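Local atomic coordinates of protein YciF (Escherichia coli, PDB entry 2GS4), a protein that is a stress protein that forms a homodimer and, as a rubrerythrin-like member of the ferritin clan, probably binds metal. Residues 13-18 with 71-76; 105-110 with 145-150; 65-70 with 127-132. All blocks are in the same frame, centred on the assembly; numbering follows the deposited sequence.

Interaction 1: 13-18 with 71-76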
loop_
_atom_site.group_PDB
_atom_site.type_symbol
_atom_site.label_atom_id
_atom_site.label_comp_id
_atom_site.label_asym_id
_atom_site.label_seq_id
_atom_site.Cartn_x
_atom_site.Cartn_y
_atom_site.Cartn_z
ATOM N N LEU A 13 9.835 -3.691 -6.475
ATOM C CA LEU A 13 8.429 -3.373 -6.711
ATOM C C LEU A 13 7.689 -4.426 -7.536
ATOM O O LEU A 13 6.508 -4.677 -7.309
ATOM C CB LEU A 13 8.304 -1.997 -7.380
ATOM C CG LEU A 13 8.639 -0.775 -6.515
ATOM C CD1 LEU A 13 8.648 0.474 -7.381
ATOM C CD2 LEU A 13 7.624 -0.637 -5.386
ATOM N N LEU A 14 8.380 -5.026 -8.499
ATOM C CA LEU A 14 7.769 -6.051 -9.340
ATOM C C LEU A 14 7.486 -7.299 -8.507
ATOM O O LEU A 14 6.438 -7.938 -8.660
ATOM C CB LEU A 14 8.702 -6.409 -10.503
ATOM C CG LEU A 14 8.124 -7.404 -11.511
ATOM C CD1 LEU A 14 7.048 -6.731 -12.327
ATOM C CD2 LEU A 14 9.242 -7.916 -12.426
ATOM N N SER A 15 8.429 -7.636 -7.630
ATOM C CA SER A 15 8.312 -8.799 -6.758
ATOM C C SER A 15 7.171 -8.599 -5.762
ATOM O O SER A 15 6.466 -9.554 -5.399
ATOM C CB SER A 15 9.620 -9.030 -5.997
ATOM O OG SER A 15 10.674 -9.374 -6.878
ATOM N N ASP A 16 6.996 -7.354 -5.326
ATOM C CA ASP A 16 5.937 -7.020 -4.383
ATOM C C ASP A 16 4.615 -7.175 -5.131
ATOM O O ASP A 16 3.662 -7.771 -4.624
ATOM C CB ASP A 16 6.097 -5.575 -3.901
ATOM C CG ASP A 16 5.854 -5.422 -2.408
ATOM O OD1 ASP A 16 5.758 -4.266 -1.936
ATOM O OD2 ASP A 16 5.763 -6.447 -1.708
ATOM N N THR A 17 4.569 -6.663 -6.356
ATOM C CA THR A 17 3.352 -6.764 -7.149
ATOM C C THR A 17 3.016 -8.234 -7.442
ATOM O O THR A 17 1.841 -8.615 -7.436
ATOM C CB THR A 17 3.476 -5.934 -8.450
ATOM O OG1 THR A 17 3.369 -4.540 -8.128
ATOM C CG2 THR A 17 2.395 -6.301 -9.446
ATOM N N TYR A 18 4.037 -9.062 -7.667
ATOM C CA TYR A 18 3.815 -10.488 -7.923
ATOM C C TYR A 18 3.077 -11.037 -6.701
ATOM O O TYR A 18 2.075 -11.734 -6.826
ATOM C CB TYR A 18 5.148 -11.226 -8.081
ATOM C CG TYR A 18 5.032 -12.663 -8.565
ATOM C CD1 TYR A 18 4.879 -12.951 -9.921
ATOM C CD2 TYR A 18 5.083 -13.731 -7.668
ATOM C CE1 TYR A 18 4.782 -14.264 -10.375
ATOM C CE2 TYR A 18 4.984 -15.059 -8.115
ATOM C CZ TYR A 18 4.835 -15.312 -9.470
ATOM O OH TYR A 18 4.744 -16.606 -9.927
ATOM N N LYS A 71 11.867 -11.828 -6.324
ATOM C CA LYS A 71 12.354 -12.164 -4.998
ATOM C C LYS A 71 11.127 -12.469 -4.134
ATOM O O LYS A 71 10.106 -11.794 -4.236
ATOM C CB LYS A 71 13.201 -11.008 -4.439
ATOM C CG LYS A 71 14.539 -10.808 -5.197
ATOM C CD LYS A 71 15.366 -9.630 -4.672
ATOM C CE LYS A 71 16.826 -9.722 -5.128
ATOM N NZ LYS A 71 17.559 -10.853 -4.479
ATOM N N ARG A 72 11.221 -13.521 -3.321
ATOM C CA ARG A 72 10.123 -13.956 -2.456
ATOM C C ARG A 72 9.843 -12.955 -1.340
ATOM O O ARG A 72 10.755 -12.543 -0.629
ATOM C CB ARG A 72 10.469 -15.318 -1.847
ATOM C CG ARG A 72 9.332 -16.086 -1.189
ATOM C CD ARG A 72 9.814 -17.507 -0.895
ATOM N NE ARG A 72 8.791 -18.394 -0.347
ATOM C CZ ARG A 72 8.646 -19.663 -0.718
ATOM N NH1 ARG A 72 9.453 -20.180 -1.640
ATOM N NH2 ARG A 72 7.707 -20.422 -0.166
HETATM N N MSE A 73 8.583 -12.564 -1.192
HETATM C CA MSE A 73 8.196 -11.617 -0.151
HETATM C C MSE A 73 6.678 -11.525 -0.075
HETATM O O MSE A 73 5.980 -11.949 -0.987
HETATM C CB MSE A 73 8.792 -10.227 -0.431
HETATM C CG MSE A 73 8.429 -9.638 -1.805
HETATM SE SE MSE A 73 9.033 -7.805 -2.134
HETATM C CE MSE A 73 10.872 -8.155 -2.620
ATOM N N LYS A 74 6.171 -11.001 1.033
ATOM C CA LYS A 74 4.734 -10.837 1.212
ATOM C C LYS A 74 4.457 -9.337 1.138
ATOM O O LYS A 74 5.034 -8.557 1.891
ATOM C CB LYS A 74 4.294 -11.376 2.578
ATOM C CG LYS A 74 2.766 -11.486 2.755
ATOM C CD LYS A 74 2.273 -12.911 2.502
ATOM C CE LYS A 74 0.757 -13.005 2.557
ATOM N NZ LYS A 74 0.178 -12.411 3.799
ATOM N N CYS A 75 3.587 -8.939 0.217
ATOM C CA CYS A 75 3.227 -7.536 0.049
ATOM C C CYS A 75 2.234 -7.181 1.155
ATOM O O CYS A 75 1.059 -7.565 1.105
ATOM C CB CYS A 75 2.604 -7.311 -1.336
ATOM S SG CYS A 75 2.006 -5.632 -1.648
ATOM N N VAL A 76 2.725 -6.441 2.145
ATOM C CA VAL A 76 1.929 -6.029 3.294
ATOM C C VAL A 76 0.794 -5.077 2.917
ATOM O O VAL A 76 -0.275 -5.104 3.527
ATOM C CB VAL A 76 2.860 -5.401 4.360
ATOM C CG1 VAL A 76 2.064 -4.738 5.460
ATOM C CG2 VAL A 76 3.743 -6.504 4.947
HETATM O O HOH W 1 7.247 -11.872 -4.498
HETATM O O HOH W 2 7.003 -6.973 1.168
#
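S15 and D16, consecutive residues of a helix, face two ends of an extended run, S15 meeting K71 and D16 meeting C75, with the selenomethionine M73 in between. The tight part begins at S15, whose OG accepts a nearly straight hydrogen bond from K71 N at 2.8 Å (N-H...O angle 163°). The same hydroxyl is bonded to I11 O one turn back, so one oxygen ties the loop to the helix. M73 has CG between its backbone N and carbonyl carbon (chi1 56°); from there the chain runs extended to SE, and a bend at chi3 turns the methyl CE onto S15 CB, 3.7 Å away. SE itself packs 3.6 Å from D16 OD2. That carboxylate oxygen also presses on the backbone of C75, 3.3 Å from its CA and equally near its CB. C75 SG, anti to its own backbone N, runs on past the D16 carboxylate and caps a backbone N at the start of helix 76-89.

The looser side is polar and wet. One water donates to both S15 O (2.6 Å) and K71 O (2.9 Å), and a second spans D16 OD2 and K74 O, 2.6 Å from the latter. Each water thus bridges a helix acceptor and a loop carbonyl. The K71 chain leads away from the helix, and K74 NZ forms a salt bridge with E79.

In the fold, this irregular segment lies across helix 6-33 and delivers the chain into helix 76-89. S19 and Q23, further along helix 6-33, take the backbone N and O of C75. Helix 95-126 touches C75 through Y112, and V76 packs on H111 of the second subunit.

Interaction 2: 105-110 with 145-150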
loop_
_atom_site.group_PDB
_atom_site.type_symbol
_atom_site.label_atom_id
_atom_site.label_comp_id
_atom_site.label_asym_id
_atom_site.label_seq_id
_atom_site.Cartn_x
_atom_site.Cartn_y
_atom_site.Cartn_z
ATOM N N ALA A 105 -14.454 -1.310 -1.567
ATOM C CA ALA A 105 -13.237 -1.976 -1.127
ATOM C C ALA A 105 -12.456 -2.422 -2.358
ATOM O O ALA A 105 -11.239 -2.275 -2.413
ATOM C CB ALA A 105 -13.577 -3.172 -0.246
ATOM N N ALA A 106 -13.163 -2.958 -3.347
ATOM C CA ALA A 106 -12.527 -3.416 -4.578
ATOM C C ALA A 106 -11.898 -2.260 -5.352
ATOM O O ALA A 106 -10.880 -2.439 -6.025
ATOM C CB ALA A 106 -13.541 -4.152 -5.460
ATOM N N GLN A 107 -12.504 -1.074 -5.265
ATOM C CA GLN A 107 -11.969 0.097 -5.951
ATOM C C GLN A 107 -10.679 0.564 -5.266
ATOM O O GLN A 107 -9.819 1.174 -5.903
ATOM C CB GLN A 107 -13.001 1.229 -5.972
ATOM C CG GLN A 107 -14.214 0.960 -6.861
ATOM C CD GLN A 107 -15.256 2.068 -6.751
ATOM O OE1 GLN A 107 -15.648 2.671 -7.745
ATOM N NE2 GLN A 107 -15.699 2.340 -5.532
ATOM N N LYS A 108 -10.559 0.286 -3.968
ATOM C CA LYS A 108 -9.354 0.651 -3.218
ATOM C C LYS A 108 -8.228 -0.256 -3.702
ATOM O O LYS A 108 -7.090 0.182 -3.872
ATOM C CB LYS A 108 -9.570 0.462 -1.705
ATOM C CG LYS A 108 -10.459 1.522 -1.039
ATOM C CD LYS A 108 -9.796 2.890 -1.067
ATOM C CE LYS A 108 -10.609 3.927 -0.298
ATOM N NZ LYS A 108 -9.892 5.234 -0.246
ATOM N N VAL A 109 -8.557 -1.530 -3.903
ATOM C CA VAL A 109 -7.586 -2.498 -4.394
ATOM C C VAL A 109 -7.152 -2.020 -5.782
ATOM O O VAL A 109 -5.966 -2.063 -6.116
ATOM C CB VAL A 109 -8.197 -3.941 -4.449
ATOM C CG1 VAL A 109 -7.370 -4.840 -5.381
ATOM C CG2 VAL A 109 -8.218 -4.549 -3.058
ATOM N N GLU A 110 -8.092 -1.516 -6.577
ATOM C CA GLU A 110 -7.735 -1.030 -7.907
ATOM C C GLU A 110 -6.902 0.252 -7.862
ATOM O O GLU A 110 -6.005 0.432 -8.680
ATOM C CB GLU A 110 -8.977 -0.822 -8.783
ATOM C CG GLU A 110 -9.671 -2.130 -9.182
ATOM C CD GLU A 110 -8.694 -3.205 -9.636
ATOM O OE1 GLU A 110 -7.971 -2.992 -10.631
ATOM O OE2 GLU A 110 -8.654 -4.269 -8.988
ATOM N N ALA A 145 -9.693 -0.519 -16.811
ATOM C CA ALA A 145 -10.999 -0.936 -17.316
ATOM C C ALA A 145 -11.772 -1.667 -16.221
ATOM O O ALA A 145 -12.995 -1.530 -16.109
ATOM C CB ALA A 145 -10.846 -1.831 -18.539
ATOM N N THR A 146 -11.065 -2.451 -15.415
ATOM C CA THR A 146 -11.721 -3.171 -14.333
ATOM C C THR A 146 -12.284 -2.139 -13.355
ATOM O O THR A 146 -13.400 -2.277 -12.868
ATOM C CB THR A 146 -10.733 -4.132 -13.618
ATOM O OG1 THR A 146 -10.357 -5.181 -14.522
ATOM C CG2 THR A 146 -11.359 -4.743 -12.374
ATOM N N ASP A 147 -11.525 -1.077 -13.101
ATOM C CA ASP A 147 -11.988 -0.041 -12.194
ATOM C C ASP A 147 -13.230 0.667 -12.755
ATOM O O ASP A 147 -14.179 0.918 -12.015
ATOM C CB ASP A 147 -10.871 0.969 -11.914
ATOM C CG ASP A 147 -11.025 1.642 -10.559
ATOM O OD1 ASP A 147 -11.754 1.092 -9.700
ATOM O OD2 ASP A 147 -10.411 2.707 -10.340
ATOM N N ILE A 148 -13.240 0.976 -14.052
ATOM C CA ILE A 148 -14.393 1.646 -14.655
ATOM C C ILE A 148 -15.637 0.768 -14.536
ATOM O O ILE A 148 -16.737 1.271 -14.308
ATOM C CB ILE A 148 -14.130 1.996 -16.144
ATOM C CG1 ILE A 148 -13.175 3.193 -16.222
ATOM C CG2 ILE A 148 -15.457 2.331 -16.852
ATOM C CD1 ILE A 148 -12.415 3.314 -17.526
ATOM N N LYS A 149 -15.463 -0.541 -14.687
ATOM C CA LYS A 149 -16.588 -1.457 -14.572
ATOM C C LYS A 149 -17.105 -1.433 -13.128
ATOM O O LYS A 149 -18.310 -1.479 -12.900
ATOM C CB LYS A 149 -16.157 -2.870 -14.983
ATOM C CG LYS A 149 -17.189 -3.966 -14.706
ATOM C CD LYS A 149 -18.598 -3.586 -15.152
ATOM C CE LYS A 149 -18.762 -3.605 -16.663
ATOM N NZ LYS A 149 -17.772 -2.738 -17.353
ATOM N N LEU A 150 -16.195 -1.353 -12.159
ATOM C CA LEU A 150 -16.585 -1.303 -10.748
ATOM C C LEU A 150 -17.375 -0.032 -10.465
ATOM O O LEU A 150 -18.300 -0.035 -9.654
ATOM C CB LEU A 150 -15.348 -1.356 -9.833
ATOM C CG LEU A 150 -14.724 -2.722 -9.526
ATOM C CD1 LEU A 150 -13.480 -2.552 -8.668
ATOM C CD2 LEU A 150 -15.745 -3.588 -8.805
HETATM O O HOH W 3 -10.210 3.129 -7.673
#
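L150, E110 and Q107 bury the most surface here, and L150 meets A106, Q107 and E110. Its CD1 rests 3.6 Å from A106 CB, an apolar contact on the inner side of the two helices. On the outer side its CB meets Q107 CG at 3.9 Å, the two chains sliding past each other in opposite directions. E110 crosses L150 at about a right angle, laying CG 3.9 Å from CD1. Beyond CG its chain bends (chi2 -45°), and the carboxyl carbon CD comes to 4.1 Å from T146 CG2.

The helices themselves run antiparallel, at 160° with axes 9.8 Å apart, as neighbours do in the four-helix bundle of the ferritin clan. Members such as rubrerythrin carry a carboxylate-rich interior, and a similar gathering is seen here: E110 OE1 lies close to E143 OE2, T146 OG1 is hydrogen-bonded to E50, and H47 of helix 38-63 touches both E110 and T146. An alanine in place of E110, lacking CG and the carboxylate, would probably leave a gap beside L150 CD1 and T146 CG2 and weaken the hold on that leucine branch.

D147 closes the outer margin. Its CG stands anti to the backbone N (chi1 -153°), which sends the carboxylate toward the opposite helix, and OD1 packs 3.5 Å from E110 CB. The other oxygen, OD2, receives a 2.7 Å bond from a water that also donates to Q107 O, joining the helices through solvent. Q107 CG lies near D147 OD1, the two side chains crossing at about a right angle, and Q107 OE1 is hydrogen-bonded to T151 OG1.

Interaction 3: 65-70 with 127-132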
loop_
_atom_site.group_PDB
_atom_site.type_symbol
_atom_site.label_atom_id
_atom_site.label_comp_id
_atom_site.label_asym_id
_atom_site.label_seq_id
_atom_site.Cartn_x
_atom_site.Cartn_y
_atom_site.Cartn_z
ATOM N N GLU A 65 14.104 -9.947 -19.652
ATOM C CA GLU A 65 15.409 -9.387 -19.318
ATOM C C GLU A 65 16.196 -10.384 -18.470
ATOM O O GLU A 65 15.750 -10.817 -17.410
ATOM C CB GLU A 65 15.255 -8.056 -18.568
ATOM C CG GLU A 65 14.605 -6.917 -19.362
ATOM C CD GLU A 65 15.477 -6.383 -20.493
ATOM O OE1 GLU A 65 16.719 -6.498 -20.406
ATOM O OE2 GLU A 65 14.915 -5.825 -21.461
ATOM N N SER A 66 17.380 -10.734 -18.959
ATOM C CA SER A 66 18.264 -11.698 -18.312
ATOM C C SER A 66 18.525 -11.498 -16.818
ATOM O O SER A 66 18.590 -12.466 -16.060
ATOM C CB SER A 66 19.595 -11.730 -19.066
ATOM O OG SER A 66 19.375 -11.946 -20.450
ATOM N N ASN A 67 18.667 -10.245 -16.399
ATOM C CA ASN A 67 18.951 -9.907 -15.005
ATOM C C ASN A 67 17.749 -9.973 -14.062
ATOM O O ASN A 67 17.915 -10.072 -12.847
ATOM C CB ASN A 67 19.520 -8.498 -14.943
ATOM C CG ASN A 67 18.549 -7.475 -15.486
ATOM O OD1 ASN A 67 18.123 -7.563 -16.638
ATOM N ND2 ASN A 67 18.185 -6.504 -14.659
ATOM N N LEU A 68 16.542 -9.908 -14.609
ATOM C CA LEU A 68 15.345 -9.925 -13.778
ATOM C C LEU A 68 15.067 -11.269 -13.087
ATOM O O LEU A 68 15.419 -12.329 -13.599
ATOM C CB LEU A 68 14.139 -9.485 -14.622
ATOM C CG LEU A 68 14.279 -8.098 -15.272
ATOM C CD1 LEU A 68 13.016 -7.714 -16.026
ATOM C CD2 LEU A 68 14.577 -7.073 -14.191
ATOM N N LYS A 69 14.463 -11.200 -11.903
ATOM C CA LYS A 69 14.104 -12.380 -11.105
ATOM C C LYS A 69 12.939 -11.905 -10.235
ATOM O O LYS A 69 12.611 -10.731 -10.262
ATOM C CB LYS A 69 15.272 -12.805 -10.193
ATOM C CG LYS A 69 15.122 -14.215 -9.578
ATOM C CD LYS A 69 16.171 -14.512 -8.499
ATOM C CE LYS A 69 15.726 -14.058 -7.107
ATOM N NZ LYS A 69 14.965 -15.104 -6.354
ATOM N N ILE A 70 12.283 -12.799 -9.504
ATOM C CA ILE A 70 11.213 -12.376 -8.601
ATOM C C ILE A 70 11.751 -12.777 -7.242
ATOM O O ILE A 70 12.087 -13.939 -7.036
ATOM C CB ILE A 70 9.868 -13.135 -8.810
ATOM C CG1 ILE A 70 9.205 -12.715 -10.120
ATOM C CG2 ILE A 70 8.923 -12.846 -7.648
ATOM C CD1 ILE A 70 8.859 -11.245 -10.183
ATOM N N LEU A 127 14.364 2.115 -17.754
ATOM C CA LEU A 127 15.513 1.219 -17.650
ATOM C C LEU A 127 15.846 0.609 -19.011
ATOM O O LEU A 127 16.780 -0.177 -19.139
ATOM C CB LEU A 127 15.241 0.112 -16.626
ATOM C CG LEU A 127 15.265 0.511 -15.145
ATOM C CD1 LEU A 127 14.480 -0.495 -14.321
ATOM C CD2 LEU A 127 16.706 0.598 -14.661
ATOM N N GLY A 128 15.074 0.978 -20.024
ATOM C CA GLY A 128 15.311 0.458 -21.358
ATOM C C GLY A 128 14.733 -0.924 -21.600
ATOM O O GLY A 128 15.145 -1.604 -22.541
ATOM N N TYR A 129 13.801 -1.357 -20.751
ATOM C CA TYR A 129 13.166 -2.665 -20.928
ATOM C C TYR A 129 11.885 -2.463 -21.722
ATOM O O TYR A 129 10.793 -2.409 -21.160
ATOM C CB TYR A 129 12.819 -3.319 -19.586
ATOM C CG TYR A 129 13.992 -3.488 -18.658
ATOM C CD1 TYR A 129 15.294 -3.455 -19.144
ATOM C CD2 TYR A 129 13.804 -3.655 -17.285
ATOM C CE1 TYR A 129 16.383 -3.576 -18.296
ATOM C CE2 TYR A 129 14.885 -3.776 -16.424
ATOM C CZ TYR A 129 16.174 -3.733 -16.937
ATOM O OH TYR A 129 17.263 -3.825 -16.100
ATOM N N ARG A 130 12.040 -2.360 -23.036
ATOM C CA ARG A 130 10.940 -2.131 -23.962
ATOM C C ARG A 130 9.769 -3.115 -23.853
ATOM O O ARG A 130 8.626 -2.707 -23.657
ATOM C CB ARG A 130 11.486 -2.146 -25.391
ATOM C CG ARG A 130 10.515 -1.687 -26.453
ATOM C CD ARG A 130 10.863 -2.314 -27.795
ATOM N NE ARG A 130 10.658 -3.761 -27.775
ATOM C CZ ARG A 130 11.632 -4.665 -27.758
ATOM N NH1 ARG A 130 12.903 -4.283 -27.762
ATOM N NH2 ARG A 130 11.336 -5.959 -27.731
ATOM N N LYS A 131 10.050 -4.407 -23.985
ATOM C CA LYS A 131 9.000 -5.419 -23.921
ATOM C C LYS A 131 8.290 -5.396 -22.573
ATOM O O LYS A 131 7.074 -5.587 -22.496
ATOM C CB LYS A 131 9.586 -6.809 -24.179
ATOM C CG LYS A 131 8.559 -7.915 -24.146
ATOM C CD LYS A 131 9.109 -9.202 -24.722
ATOM C CE LYS A 131 8.042 -10.278 -24.694
ATOM N NZ LYS A 131 6.798 -9.811 -25.365
ATOM N N ALA A 132 9.048 -5.166 -21.508
ATOM C CA ALA A 132 8.458 -5.112 -20.180
ATOM C C ALA A 132 7.485 -3.936 -20.097
ATOM O O ALA A 132 6.344 -4.110 -19.673
ATOM C CB ALA A 132 9.550 -4.986 -19.119
HETATM O O HOH W 4 11.924 -5.788 -21.474
#
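E65 lies over one face of the Y129 ring, its CG 3.7 Å from the ring centroid and 20° off the normal, a CH-pi contact. A turn at chi2 (-69°) puts CD 3.2 Å from Y129 CD1, and the carboxylate stacks by the CD1-CE1 rim with its plane 21° from that of the ring. Further along the tyrosine, L68 CD2 touches CE2 at 4.0 Å. N67 meets the phenol tip to tip, ND2 standing 3.2 Å from Y129 OH, while that hydroxyl is hydrogen-bonded to E7 of helix 6-33.

Further elements position both partners. L127 CB sits over the centre of the opposite ring face, 3.8 Å above the plane, so the aromatic ring is sandwiched between its own segment and E65. In the 65-70 segment, a type I beta turn from E65 to L68, closed by L68 N to E65 O at 3.0 Å, presents E65, N67 and L68 to the same tyrosine. G128, with its positive phi, ends helix 95-126 in a Schellman motif, and Y129 follows directly as the N-cap residue of the next helix. A water completes the join: it donates to E65 OE2 and accepts from A132 N at 2.9 Å, thereby linking the glutamate to a backbone N-H of the first helical turn.

The contact thus brings together two loops at one end of the bundle, the connection after helix 38-63 and the tight turn from helix 95-126 into helix 130-159. Helix 6-33 lies beside both, with E7 touching L68, and I6 and F10 against L127.

Overall arrangement
Interactions 1 and 3 lie on the same side of the chain's centre, about 16 Å apart between centres, and share the connection between helices 38-63 and 76-89. They touch through I70, which packs on L14, S15 and Y18; the connection thus meets the 127-132 turn first and then crosses helix 6-33. Interaction 2 is on the other side, 21 Å from interaction 1 and 28 Å from interaction 3 between centres, and joins helix 95-126 to helix 130-159, which interaction 3 also uses. Along the chain, interaction 1 closes before interaction 2 opens, whereas interaction 3 alternates with both. Loop contacts thus fasten one end of the bundle, while interaction 2 pairs two antiparallel helices in its body.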